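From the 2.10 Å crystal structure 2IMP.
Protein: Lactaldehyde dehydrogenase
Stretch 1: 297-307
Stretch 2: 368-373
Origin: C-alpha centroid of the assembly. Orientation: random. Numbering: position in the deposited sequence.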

# COMPACT_ATOMS: atom_id res chain seq x y z
N ILE A 297 -18.02 -39.92 4.98
CA ILE A 297 -19.28 -39.37 4.49
C ILE A 297 -19.59 -39.69 3.00
O ILE A 297 -20.62 -39.30 2.47
N TYR A 298 -18.68 -40.42 2.36
CA TYR A 298 -18.82 -40.79 0.96
C TYR A 298 -20.25 -41.19 0.53
O TYR A 298 -20.90 -40.48 -0.23
N ASP A 299 -20.72 -42.33 1.04
CA ASP A 299 -22.05 -42.83 0.71
C ASP A 299 -23.17 -41.79 0.79
O ASP A 299 -23.95 -41.63 -0.14
N GLN A 300 -23.26 -41.09 1.92
CA GLN A 300 -24.27 -40.05 2.06
C GLN A 300 -24.14 -38.97 0.96
O GLN A 300 -25.11 -38.64 0.28
N PHE A 301 -22.93 -38.43 0.81
CA PHE A 301 -22.66 -37.40 -0.17
C PHE A 301 -23.00 -37.80 -1.62
O PHE A 301 -23.72 -37.08 -2.31
N VAL A 302 -22.48 -38.94 -2.07
CA VAL A 302 -22.75 -39.40 -3.42
C VAL A 302 -24.25 -39.55 -3.75
O VAL A 302 -24.68 -39.25 -4.86
N ASN A 303 -25.02 -40.01 -2.78
CA ASN A 303 -26.46 -40.16 -2.97
C ASN A 303 -27.18 -38.80 -3.14
O ASN A 303 -27.91 -38.60 -4.11
N ARG A 304 -26.97 -37.89 -2.20
CA ARG A 304 -27.58 -36.58 -2.31
C ARG A 304 -27.17 -35.86 -3.60
O ARG A 304 -27.99 -35.22 -4.26
N LEU A 305 -25.89 -35.98 -3.95
CA LEU A 305 -25.39 -35.37 -5.17
C LEU A 305 -26.04 -35.99 -6.42
O LEU A 305 -26.36 -35.30 -7.38
N GLY A 306 -26.23 -37.31 -6.37
CA GLY A 306 -26.85 -38.01 -7.48
C GLY A 306 -28.28 -37.54 -7.66
O GLY A 306 -28.74 -37.33 -8.79
N GLU A 307 -29.00 -37.38 -6.55
CA GLU A 307 -30.38 -36.91 -6.61
C GLU A 307 -30.48 -35.47 -7.14
O GLU A 307 -31.40 -35.14 -7.90
N THR A 368 -23.74 -35.84 -16.15
CA THR A 368 -23.13 -37.13 -15.91
C THR A 368 -22.33 -37.25 -14.61
O THR A 368 -21.49 -36.41 -14.30
N LEU A 369 -22.61 -38.30 -13.86
CA LEU A 369 -21.92 -38.57 -12.61
C LEU A 369 -21.06 -39.84 -12.68
O LEU A 369 -21.57 -40.93 -12.90
N LEU A 370 -19.75 -39.68 -12.50
CA LEU A 370 -18.84 -40.81 -12.55
C LEU A 370 -18.23 -41.17 -11.19
O LEU A 370 -17.66 -40.32 -10.50
N LEU A 371 -18.37 -42.44 -10.80
CA LEU A 371 -17.83 -42.90 -9.54
C LEU A 371 -16.63 -43.87 -9.71
O LEU A 371 -16.25 -44.20 -10.83
N ASP A 372 -16.06 -44.31 -8.60
CA ASP A 372 -14.91 -45.19 -8.65
C ASP A 372 -13.80 -44.70 -9.61
O ASP A 372 -13.12 -45.50 -10.25
N VAL A 373 -13.68 -43.39 -9.70
CA VAL A 373 -12.66 -42.77 -10.54
C VAL A 373 -11.30 -42.72 -9.83
O VAL A 373 -11.24 -42.57 -8.61

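No hydrogen bond runs directly between the two stretches; the one polar link passes through a water, from the helix to the loop residue that follows strand 368-371. Tyr 298 OH lies 2.5 Å from water 1, and the same water accepts a weak 3.1 Å bond from Asp 372 N, just where the strand gives way to loop. Tyr 298 reaches this site although its CA-to-CB bond points sideways: with chi1 t and chi2 at 86°, the ring carries OH to 4.0 Å from Leu 371 CB.

The rest is apolar packing between nearly antiparallel elements, their axes 10.0 Å apart at closest approach. Strand alternation sets the pattern, since Leu 369 and Leu 371 point toward the helix while Leu 370 between them makes no contact with it. Val 302 (t) answers Leu 371 (m, t), with CG1 3.5 Å from Leu 371 CD1. One helical turn later the backbones draw together, and Gly 306 CA itself becomes the surface, 3.9 Å from Leu 369 CD2. Leu 369 (t, p) also meets Leu 305, which has the same rotamer, more loosely: Leu 305 CD2 to Leu 369 CD1 is 4.4 Å.

Asn 303 points away, and its ND2 gives a weak 2.8 Å bond to Asp 299 O within the helix. The rule is compact: two inward-pointing leucines, Leu 369 and Leu 371, flanking one that is out of reach; against them, valine and glycine one helical turn apart.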

# COMPACT_ATOMS: atom_id res chain seq x y z
CB ILE A 297 -19.32 -37.83 4.69
CG1 ILE A 297 -20.72 -37.29 4.39
CG2 ILE A 297 -18.28 -37.16 3.80
CD1 ILE A 297 -20.85 -35.79 4.61
CB TYR A 298 -17.86 -41.93 0.62
CG TYR A 298 -17.78 -42.23 -0.86
CD1 TYR A 298 -16.90 -41.54 -1.69
CD2 TYR A 298 -18.59 -43.20 -1.44
CE1 TYR A 298 -16.83 -41.80 -3.06
CE2 TYR A 298 -18.53 -43.48 -2.80
CZ TYR A 298 -17.65 -42.77 -3.60
OH TYR A 298 -17.59 -43.05 -4.95
CB ASP A 299 -22.39 -44.03 1.59
CG ASP A 299 -21.56 -45.25 1.25
OD1 ASP A 299 -21.56 -45.65 0.06
OD2 ASP A 299 -20.92 -45.80 2.17
CB GLN A 300 -24.15 -39.38 3.43
CG GLN A 300 -24.79 -40.13 4.57
CD GLN A 300 -24.60 -39.40 5.89
OE1 GLN A 300 -23.49 -39.33 6.42
NE2 GLN A 300 -25.68 -38.85 6.43
CB PHE A 301 -21.19 -36.96 -0.11
CG PHE A 301 -20.86 -35.84 -1.07
CD1 PHE A 301 -21.22 -34.53 -0.78
CD2 PHE A 301 -20.25 -36.11 -2.28
CE1 PHE A 301 -20.98 -33.51 -1.69
CE2 PHE A 301 -20.00 -35.10 -3.20
CZ PHE A 301 -20.36 -33.79 -2.90
CB VAL A 302 -22.04 -40.74 -3.70
CG1 VAL A 302 -22.33 -41.19 -5.13
CG2 VAL A 302 -20.54 -40.59 -3.49
CB ASN A 303 -27.09 -40.93 -1.80
CG ASN A 303 -26.87 -42.43 -1.91
OD1 ASN A 303 -27.31 -43.06 -2.88
ND2 ASN A 303 -26.20 -43.01 -0.93
CB ARG A 304 -27.23 -35.71 -1.10
CG ARG A 304 -27.88 -36.16 0.19
CD ARG A 304 -27.78 -35.09 1.27
NE ARG A 304 -28.37 -35.54 2.53
CZ ARG A 304 -28.48 -34.79 3.63
NH1 ARG A 304 -28.03 -33.54 3.62
NH2 ARG A 304 -29.02 -35.30 4.73
CB LEU A 305 -23.86 -35.51 -5.25
CG LEU A 305 -23.16 -34.87 -6.46
CD1 LEU A 305 -23.48 -33.38 -6.51
CD2 LEU A 305 -21.66 -35.09 -6.38
CB GLU A 307 -31.02 -36.99 -5.22
CG GLU A 307 -31.20 -38.41 -4.71
CD GLU A 307 -31.69 -38.45 -3.27
OE1 GLU A 307 -32.75 -37.85 -2.98
OE2 GLU A 307 -31.01 -39.09 -2.43
CB THR A 368 -22.22 -37.50 -17.09
OG1 THR A 368 -23.01 -37.52 -18.29
CG2 THR A 368 -21.58 -38.86 -16.88
CB LEU A 369 -22.93 -38.70 -11.47
CG LEU A 369 -22.35 -39.04 -10.10
CD1 LEU A 369 -21.34 -37.98 -9.68
CD2 LEU A 369 -23.47 -39.14 -9.08
CB LEU A 370 -17.72 -40.53 -13.56
CG LEU A 370 -18.19 -40.21 -14.98
CD1 LEU A 370 -16.98 -39.94 -15.87
CD2 LEU A 370 -19.01 -41.36 -15.54
CB LEU A 371 -18.93 -43.57 -8.71
CG LEU A 371 -20.22 -42.76 -8.48
CD1 LEU A 371 -21.09 -43.47 -7.45
CD2 LEU A 371 -19.88 -41.35 -8.00
CB ASP A 372 -15.33 -46.61 -9.04
CG ASP A 372 -16.23 -47.25 -8.01
OD1 ASP A 372 -15.93 -47.11 -6.80
OD2 ASP A 372 -17.22 -47.90 -8.39
CB VAL A 373 -13.06 -41.34 -10.94
CG1 VAL A 373 -12.00 -40.72 -11.84
CG2 VAL A 373 -14.41 -41.35 -11.64
O HOH W 1 -15.42 -42.65 -6.08